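Side-chain contact in cupin 2, conserved barrel (Desulfitobacterium hafniense, PDB 2OZJ), which is of unknown function but belongs to the cupin superfamily, whose members share a conserved beta-barrel fold, and forms a two-chain assembly: residues N7-R12 and A17-A22. Residues are numbered along the deposited sequence; the frame is centred on the assembly and turned at random. Where two conformers were deposited one is given.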
loop_
_atom_site.group_PDB
_atom_site.type_symbol
_atom_site.label_atom_id
_atom_site.label_comp_id
_atom_site.label_asym_id
_atom_site.label_seq_id
_atom_site.Cartn_x
_atom_site.Cartn_y
_atom_site.Cartn_z
ATOM N N ASN A 7 -3.699 2.386 -13.351
ATOM C CA ASN A 7 -2.551 3.248 -13.374
ATOM C C ASN A 7 -1.321 2.691 -12.670
ATOM O O ASN A 7 -0.483 3.444 -12.134
ATOM C CB ASN A 7 -2.908 4.652 -12.856
ATOM C CG ASN A 7 -3.926 5.349 -13.720
ATOM O OD1 ASN A 7 -3.954 5.179 -14.952
ATOM N ND2 ASN A 7 -4.813 6.123 -13.076
ATOM N N LEU A 8 -1.188 1.360 -12.754
ATOM C CA LEU A 8 -0.095 0.620 -12.124
ATOM C C LEU A 8 0.553 -0.307 -13.123
ATOM O O LEU A 8 -0.154 -0.833 -14.017
ATOM C CB LEU A 8 -0.618 -0.229 -10.962
ATOM C CG LEU A 8 -1.085 0.543 -9.726
ATOM C CD1 LEU A 8 -2.085 -0.312 -8.920
ATOM C CD2 LEU A 8 0.139 0.973 -8.914
ATOM N N PRO A 9 1.879 -0.517 -12.993
ATOM C CA PRO A 9 2.465 -1.410 -14.000
ATOM C C PRO A 9 2.000 -2.859 -13.898
ATOM O O PRO A 9 1.773 -3.369 -12.783
ATOM C CB PRO A 9 3.961 -1.316 -13.729
ATOM C CG PRO A 9 4.129 -0.795 -12.383
ATOM C CD PRO A 9 2.872 -0.063 -11.997
ATOM N N GLN A 10 1.820 -3.503 -15.053
ATOM C CA GLN A 10 1.409 -4.883 -15.107
ATOM C C GLN A 10 2.463 -5.772 -15.712
ATOM O O GLN A 10 2.409 -6.990 -15.520
ATOM C CB GLN A 10 0.132 -5.022 -15.913
ATOM C CG GLN A 10 -1.069 -4.372 -15.260
ATOM C CD GLN A 10 -2.292 -4.484 -16.114
ATOM O OE1 GLN A 10 -2.503 -5.503 -16.776
ATOM N NE2 GLN A 10 -3.093 -3.422 -16.153
ATOM N N GLU A 11 3.412 -5.201 -16.451
ATOM C CA GLU A 11 4.439 -6.023 -17.059
ATOM C C GLU A 11 5.862 -5.738 -16.598
ATOM O O GLU A 11 6.693 -6.626 -16.683
ATOM C CB GLU A 11 4.395 -5.905 -18.582
ATOM C CG GLU A 11 3.025 -5.519 -19.145
ATOM C CD GLU A 11 2.794 -6.032 -20.530
ATOM O OE1 GLU A 11 3.241 -7.175 -20.838
ATOM O OE2 GLU A 11 2.175 -5.284 -21.336
ATOM N N ARG A 12 6.169 -4.499 -16.211
ATOM C CA ARG A 12 7.489 -4.213 -15.642
ATOM C C ARG A 12 7.289 -3.491 -14.316
ATOM O O ARG A 12 6.744 -2.412 -14.288
ATOM C CB ARG A 12 8.403 -3.463 -16.639
ATOM C CG ARG A 12 9.158 -2.193 -16.132
ATOM C CD ARG A 12 9.851 -1.479 -17.310
ATOM N NE ARG A 12 10.782 -2.391 -18.003
ATOM C CZ ARG A 12 11.415 -2.086 -19.122
ATOM N NH1 ARG A 12 11.189 -0.880 -19.573
ATOM N NH2 ARG A 12 12.257 -2.969 -19.692
ATOM N N ALA A 17 7.060 5.119 -5.647
ATOM C CA ALA A 17 7.460 6.528 -5.633
ATOM C C ALA A 17 7.761 7.054 -7.034
ATOM O O ALA A 17 7.625 8.241 -7.318
ATOM C CB ALA A 17 8.687 6.717 -4.761
ATOM N N SER A 18 8.208 6.181 -7.927
ATOM C CA SER A 18 8.571 6.602 -9.277
ATOM C C SER A 18 7.342 6.917 -10.159
ATOM O O SER A 18 7.512 7.447 -11.252
ATOM C CB SER A 18 9.515 5.571 -9.938
ATOM O OG SER A 18 8.785 4.477 -10.400
ATOM N N LEU A 19 6.129 6.591 -9.715
ATOM C CA LEU A 19 4.933 6.761 -10.521
ATOM C C LEU A 19 4.362 8.197 -10.420
ATOM O O LEU A 19 3.492 8.547 -11.187
ATOM C CB LEU A 19 3.857 5.759 -10.155
ATOM C CG LEU A 19 4.209 4.270 -10.345
ATOM C CD1 LEU A 19 3.011 3.473 -9.874
ATOM C CD2 LEU A 19 4.575 3.937 -11.769
ATOM N N ILE A 20 4.886 9.004 -9.502
ATOM C CA ILE A 20 4.433 10.394 -9.324
ATOM C C ILE A 20 5.641 11.306 -9.063
ATOM O O ILE A 20 6.545 10.952 -8.307
ATOM C CB ILE A 20 3.342 10.506 -8.216
ATOM C CG1 ILE A 20 2.560 11.818 -8.304
ATOM C CG2 ILE A 20 3.900 10.343 -6.796
ATOM C CD1 ILE A 20 1.281 11.775 -7.483
ATOM N N GLU A 21 5.664 12.476 -9.682
ATOM C CA GLU A 21 6.686 13.472 -9.350
ATOM C C GLU A 21 6.341 14.222 -8.070
ATOM O O GLU A 21 5.229 14.115 -7.576
ATOM C CB GLU A 21 6.864 14.455 -10.501
ATOM C CG GLU A 21 7.359 13.739 -11.749
ATOM C CD GLU A 21 7.010 14.477 -13.035
ATOM O OE1 GLU A 21 5.814 14.552 -13.393
ATOM O OE2 GLU A 21 7.933 14.975 -13.684
ATOM N N ALA A 22 7.314 14.943 -7.519
ATOM C CA ALA A 22 7.053 15.832 -6.433
ATOM C C ALA A 22 7.454 17.244 -6.928
ATOM O O ALA A 22 8.343 17.439 -7.782
ATOM C CB ALA A 22 7.750 15.335 -5.112
#
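Both apolar contacts between 7-12 and 17-22 are made by one methyl group, CD1 of L19. This methyl lies 3.9 Å from CD2 of L8, the two leucine side chains crossing at about a right angle, so that they meet through single branches rather than along their lengths. L19 points its CB toward the facing segment; with CG anti to its carbonyl carbon (chi1 -61°) and CD1 continuing in an extended line from CA (chi2 178°), the branch is carried straight across. L8 starts from the other direction, its CB directed away, and CD2 is the branch that turns back to L19.

The proline adds a second hydrophobic touch: CD, a ring carbon of P9, lies 4.1 Å from L19 CD1. The same methyl therefore bridges two consecutive residues, and the contact remains small, burying 104 Å² in all.

In this cupin barrel fold, 7-12 follows strand 4-5, which edges the large antiparallel sheet beside strand 28-34. The other segment, residues 17-22, lies in the loop between strands 14-15 and 28-34 and includes the end of a short 3-10 turn. L19 also packs on M30 and L42 of the large sheet. Segment 7-12 is part of the dimer interface: the P9 backbone hydrogen-bonds to the second subunit, while L8 packs on M87 and P9 on V85 of that subunit.

Backbone participation is slight and polar bonds lie elsewhere. The carbonyl O of N7 comes within 4.2 Å of L19 CD1, a van der Waals approach at most, whereas the N7 amide ND2 is hydrogen-bonded to the carbonyl of A31. On the other segment, the S18 hydroxyl OG is hydrogen-bonded to the carbonyl of P15, three residues back.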